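Local coordinates for protein putative hydrolase (Burkholderia cenocepacia, PDB 4X00) that probably acts as a hydrolase of the alpha/beta hydrolase fold, perhaps an aryl esterase, although its natural substrate is not established, at residues A[25-31]-A[62-68]; A[49-53]-A[262-266]. One frame throughout, in Å; residues are numbered along the deposited sequence. Where two conformers were deposited one is given.

Both contacts belong to one alpha/beta hydrolase fold, and their centres lie about 15 Å apart. Interaction 1 pairs two strands in the antiparallel part of the central sheet; interaction 2 joins the short helix 51-54, just ahead of strand 63-67 in the chain, to helix 261-264 far along it. Their segments alternate in sequence and meet directly: Thr66 CG2 packs on Trp50 CD1 at 3.9 Å, and Leu64 CD1 lies 4.3 Å from Gln53 O. Trp50 of interaction 2 lies near the probable nucleophile elbow around Ser112, and Phe262 near the putative triad Ser112-His259-Asp230. Tyr67 approaches the elbow from interaction 1, likewise without touching it.

Interaction 1 (A[25-31]-A[62-68]); sequences AVQEAGD and YRLITYD
Strands 25-30 and 63-67 run antiparallel, their axes 4.6 Å apart at closest and 160° between directions, with extended backbones. Tyr62 O accepts from Asp31 N (2.9 Å). Opposite Arg63, Gly30 has positive phi (74°), and a CB there would clash with Tyr62 O. The all-trans Arg63 side chain reaches Glu28 in a two-pronged salt bridge, Arg63 NE to Glu28 OE1 and Arg63 NH2 to Glu28 OE2, both 2.8 Å; Tyr14 also bonds Glu28 OE2. Leu64 and Ala29 form a hydrogen-bonded pair: Leu64 N to Ala29 O 2.9 Å, Ala29 N to Leu64 O 2.8 Å. Ile65 faces Glu28 in a non-hydrogen-bonded pair. Thr66 pairs with Gln27, Thr66 N to Gln27 O 3.0 Å and Gln27 N to Thr66 O 2.9 Å; in its p rotamer Thr66 OG1 donates to Gln27 OE1 (2.7 Å). Tyr67 CB packs on Val26 CG2 (4.0 Å), and Asp68 N bonds Ala25 O (3.0 Å). In this alpha/beta hydrolase sheet, 25-30 lies between antiparallel strands 12-17 and 63-67, parallel strand 36-40 flanks 63-67 beyond, and helix 87-100 covers Val26 and Tyr67.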
# COMPACT_ATOMS: atom_id res chain seq x y z
N ALA A 25 -4.84 -9.63 10.08
CA ALA A 25 -6.28 -9.35 10.08
C ALA A 25 -6.71 -9.05 8.65
O ALA A 25 -6.20 -8.12 8.04
CB ALA A 25 -6.59 -8.18 10.99
N VAL A 26 -7.62 -9.86 8.12
CA VAL A 26 -8.06 -9.80 6.73
C VAL A 26 -9.56 -9.52 6.66
O VAL A 26 -10.34 -9.96 7.52
CB VAL A 26 -7.74 -11.12 6.01
CG1 VAL A 26 -8.10 -11.03 4.55
CG2 VAL A 26 -6.25 -11.46 6.19
N GLN A 27 -9.96 -8.75 5.65
CA GLN A 27 -11.38 -8.46 5.42
C GLN A 27 -11.76 -8.69 3.96
O GLN A 27 -10.91 -8.59 3.08
CB GLN A 27 -11.72 -7.01 5.80
CG GLN A 27 -11.19 -6.53 7.13
CD GLN A 27 -9.68 -6.35 7.14
OE1 GLN A 27 -9.08 -5.89 6.18
NE2 GLN A 27 -9.07 -6.70 8.26
N GLU A 28 -13.03 -8.99 3.73
CA GLU A 28 -13.52 -9.11 2.37
C GLU A 28 -14.84 -8.43 2.17
O GLU A 28 -15.69 -8.41 3.07
CB GLU A 28 -13.71 -10.57 1.97
CG GLU A 28 -12.51 -11.23 1.53
CD GLU A 28 -12.86 -12.57 0.93
OE1 GLU A 28 -13.78 -12.68 0.07
OE2 GLU A 28 -12.23 -13.53 1.38
N ALA A 29 -15.03 -7.92 0.97
CA ALA A 29 -16.29 -7.31 0.58
C ALA A 29 -16.51 -7.65 -0.87
O ALA A 29 -15.72 -8.36 -1.47
CB ALA A 29 -16.26 -5.79 0.79
N GLY A 30 -17.59 -7.14 -1.45
CA GLY A 30 -17.89 -7.44 -2.84
C GLY A 30 -18.40 -8.85 -3.03
O GLY A 30 -19.01 -9.44 -2.16
N ASP A 31 -18.15 -9.38 -4.22
CA ASP A 31 -18.65 -10.70 -4.58
C ASP A 31 -17.58 -11.76 -4.33
O ASP A 31 -16.54 -11.72 -4.95
CB ASP A 31 -19.06 -10.69 -6.07
CG ASP A 31 -19.78 -11.93 -6.51
OD1 ASP A 31 -19.63 -13.02 -5.92
OD2 ASP A 31 -20.52 -11.84 -7.51
N TYR A 62 -16.48 -7.28 -7.98
CA TYR A 62 -15.16 -7.87 -7.73
C TYR A 62 -15.11 -8.46 -6.34
O TYR A 62 -15.92 -8.10 -5.49
CB TYR A 62 -14.04 -6.83 -7.83
CG TYR A 62 -13.98 -6.19 -9.19
CD1 TYR A 62 -13.71 -6.95 -10.33
CD2 TYR A 62 -14.16 -4.83 -9.34
CE1 TYR A 62 -13.67 -6.36 -11.61
CE2 TYR A 62 -14.11 -4.22 -10.59
CZ TYR A 62 -13.85 -5.00 -11.72
OH TYR A 62 -13.80 -4.42 -12.98
N ARG A 63 -14.16 -9.37 -6.09
CA ARG A 63 -13.89 -9.85 -4.73
C ARG A 63 -12.87 -8.91 -4.11
O ARG A 63 -11.71 -8.87 -4.53
CB ARG A 63 -13.41 -11.29 -4.78
CG ARG A 63 -13.10 -11.86 -3.39
CD ARG A 63 -12.60 -13.29 -3.47
NE ARG A 63 -12.36 -13.80 -2.12
CZ ARG A 63 -11.70 -14.92 -1.88
NH1 ARG A 63 -11.20 -15.62 -2.90
NH2 ARG A 63 -11.53 -15.34 -0.63
N LEU A 64 -13.31 -8.11 -3.13
CA LEU A 64 -12.49 -7.01 -2.62
C LEU A 64 -11.84 -7.40 -1.30
O LEU A 64 -12.51 -7.48 -0.27
CB LEU A 64 -13.36 -5.75 -2.44
CG LEU A 64 -14.11 -5.28 -3.70
CD1 LEU A 64 -15.07 -4.14 -3.33
CD2 LEU A 64 -13.13 -4.81 -4.76
N ILE A 65 -10.55 -7.64 -1.35
CA ILE A 65 -9.83 -8.15 -0.18
C ILE A 65 -8.92 -7.06 0.38
O ILE A 65 -8.12 -6.48 -0.35
CB ILE A 65 -8.99 -9.37 -0.56
CG1 ILE A 65 -9.89 -10.51 -1.07
CG2 ILE A 65 -8.10 -9.82 0.63
CD1 ILE A 65 -9.13 -11.59 -1.84
N THR A 66 -9.00 -6.82 1.69
CA THR A 66 -8.09 -5.90 2.35
C THR A 66 -7.42 -6.64 3.52
O THR A 66 -7.90 -7.69 3.94
CB THR A 66 -8.81 -4.64 2.88
OG1 THR A 66 -9.90 -5.03 3.73
CG2 THR A 66 -9.34 -3.77 1.77
N TYR A 67 -6.34 -6.09 4.04
CA TYR A 67 -5.75 -6.62 5.26
C TYR A 67 -4.91 -5.55 5.92
O TYR A 67 -4.55 -4.54 5.30
CB TYR A 67 -4.90 -7.87 4.99
CG TYR A 67 -3.63 -7.69 4.21
CD1 TYR A 67 -3.66 -7.56 2.82
CD2 TYR A 67 -2.38 -7.70 4.83
CE1 TYR A 67 -2.50 -7.46 2.08
CE2 TYR A 67 -1.21 -7.61 4.12
CZ TYR A 67 -1.27 -7.51 2.72
OH TYR A 67 -0.11 -7.41 1.99
N ASP A 68 -4.59 -5.76 7.20
CA ASP A 68 -3.68 -4.87 7.90
C ASP A 68 -2.26 -5.42 7.76
O ASP A 68 -2.00 -6.61 8.02
CB ASP A 68 -4.04 -4.75 9.38
CG ASP A 68 -5.40 -4.13 9.62
OD1 ASP A 68 -5.96 -3.46 8.72
OD2 ASP A 68 -5.95 -4.34 10.73

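Interaction 2 (A[49-53]-A[262-266]); sequences NWSKQ and FLEEP. With EDO (1,2-ethanediol), chain F.
Two short helical segments of the alpha/beta hydrolase fold meet here: 49-53, which follows strand 36-40 and enters helix 51-54, and segment 262-266, where helix 261-264 ends and helix 266-280 begins. The nearest CA pair is Lys52 and Pro266 at 6.4 Å; the interface buries 402 Å², and side chains reach across to the carbonyls of Phe262 and Leu263. Asn49 presents its carbonyl O to the edge of the Phe262 ring, 3.2 Å from CE2, while its OD1 accepts from Ser46 N. Trp50 is the N-cap residue, and its O accepts from Gln53 N (3.0 Å). With chi1 -60° and chi2 113°, its indole places CZ3 over one face of Phe262, 3.7 Å from Phe262 CG; the six-membered ring centroids are 4.6 Å apart and the planes inclined at 38°, an oblique pair. Phe262, in the p rotamer, also meets Trp111 edge-to-face. The Phe262 side chain lies near, without touching, the residues of the putative Ser112-His259-Asp230 triad. Ser51 OG hydrogen-bonds O1 of a 1,2-ethanediol at 2.7 Å, and Leu263 CD2 is 3.6 Å from the same O1; the diol is probably from the crystallisation liquor. Lys52 extends (chi1 m, then t throughout) along the end of helix 261-264, its CD 3.6 Å from Pro266 CB, and Lys52 NZ donates to Leu263 O at 2.8 Å. Gln53 turns back with chi2 and chi3 near +60°, and its amide bonds both Asn270 OD1 and the second segment: Gln53 NE2 to Phe262 O, 3.0 Å, with an N-H...O angle of 162°.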
# COMPACT_ATOMS: atom_id res chain seq x y z
N ASN A 49 -8.14 2.62 5.22
CA ASN A 49 -7.81 3.52 4.12
C ASN A 49 -8.63 3.30 2.87
O ASN A 49 -8.77 4.22 2.09
CB ASN A 49 -6.34 3.39 3.75
CG ASN A 49 -5.44 3.96 4.79
OD1 ASN A 49 -4.60 3.24 5.34
ND2 ASN A 49 -5.55 5.24 5.06
N TRP A 50 -9.15 2.08 2.69
CA TRP A 50 -9.77 1.69 1.43
C TRP A 50 -11.28 1.80 1.43
O TRP A 50 -11.94 1.31 0.51
CB TRP A 50 -9.35 0.26 1.08
CG TRP A 50 -7.88 0.09 0.92
CD1 TRP A 50 -7.04 -0.65 1.74
CD2 TRP A 50 -7.05 0.67 -0.08
NE1 TRP A 50 -5.75 -0.56 1.28
CE2 TRP A 50 -5.73 0.21 0.14
CE3 TRP A 50 -7.31 1.49 -1.20
CZ2 TRP A 50 -4.66 0.56 -0.71
CZ3 TRP A 50 -6.25 1.83 -2.04
CH2 TRP A 50 -4.94 1.38 -1.78
N SER A 51 -11.85 2.51 2.39
CA SER A 51 -13.31 2.57 2.54
C SER A 51 -14.05 3.08 1.29
O SER A 51 -15.13 2.60 0.96
CB SER A 51 -13.69 3.45 3.73
OG SER A 51 -13.39 4.79 3.46
N LYS A 52 -13.47 4.06 0.58
CA LYS A 52 -14.19 4.60 -0.57
C LYS A 52 -14.16 3.66 -1.77
O LYS A 52 -14.95 3.82 -2.71
CB LYS A 52 -13.63 5.96 -0.97
CG LYS A 52 -13.78 6.99 0.14
CD LYS A 52 -13.47 8.36 -0.37
CE LYS A 52 -13.43 9.36 0.76
NZ LYS A 52 -13.02 10.67 0.21
N GLN A 53 -13.24 2.70 -1.75
CA GLN A 53 -13.24 1.64 -2.77
C GLN A 53 -14.25 0.56 -2.36
O GLN A 53 -15.09 0.14 -3.17
CB GLN A 53 -11.84 1.03 -2.95
CG GLN A 53 -10.86 1.97 -3.67
CD GLN A 53 -10.62 3.29 -2.94
OE1 GLN A 53 -10.09 3.28 -1.82
NE2 GLN A 53 -10.98 4.42 -3.57
N PHE A 262 -6.74 7.78 -3.90
CA PHE A 262 -7.89 6.90 -3.73
C PHE A 262 -8.90 7.49 -2.72
O PHE A 262 -10.09 7.13 -2.74
CB PHE A 262 -7.44 5.50 -3.28
CG PHE A 262 -6.56 5.54 -2.04
CD1 PHE A 262 -5.19 5.76 -2.14
CD2 PHE A 262 -7.15 5.42 -0.78
CE1 PHE A 262 -4.40 5.85 -0.99
CE2 PHE A 262 -6.39 5.51 0.37
CZ PHE A 262 -5.00 5.73 0.26
N LEU A 263 -8.42 8.39 -1.85
CA LEU A 263 -9.31 9.12 -0.94
C LEU A 263 -9.62 10.49 -1.49
O LEU A 263 -10.74 10.99 -1.33
CB LEU A 263 -8.65 9.26 0.46
CG LEU A 263 -8.81 7.99 1.32
CD1 LEU A 263 -7.80 8.04 2.50
CD2 LEU A 263 -10.23 7.81 1.84
N GLU A 264 -8.63 11.12 -2.13
CA GLU A 264 -8.80 12.51 -2.60
C GLU A 264 -9.66 12.66 -3.86
O GLU A 264 -10.39 13.66 -4.00
CB GLU A 264 -7.44 13.16 -2.85
CG GLU A 264 -6.59 13.24 -1.56
CD GLU A 264 -5.20 13.77 -1.80
OE1 GLU A 264 -5.06 14.94 -2.17
OE2 GLU A 264 -4.22 13.01 -1.60
N GLU A 265 -9.54 11.71 -4.77
CA GLU A 265 -10.30 11.68 -6.02
C GLU A 265 -10.88 10.28 -6.20
O GLU A 265 -10.47 9.54 -7.10
CB GLU A 265 -9.41 12.07 -7.20
CG GLU A 265 -8.99 13.54 -7.17
CD GLU A 265 -8.22 13.96 -8.41
OE1 GLU A 265 -8.73 13.81 -9.53
OE2 GLU A 265 -7.09 14.48 -8.27
N PRO A 266 -11.81 9.89 -5.33
CA PRO A 266 -12.21 8.47 -5.27
C PRO A 266 -13.01 8.04 -6.49
O PRO A 266 -12.86 6.88 -6.90
CB PRO A 266 -13.06 8.41 -3.98
CG PRO A 266 -13.60 9.80 -3.82
CD PRO A 266 -12.47 10.70 -4.28
C1 EDO F . -11.17 6.57 5.23
O1 EDO F . -12.37 7.04 4.60
C2 EDO F . -11.49 6.14 6.65
O2 EDO F . -12.21 4.90 6.64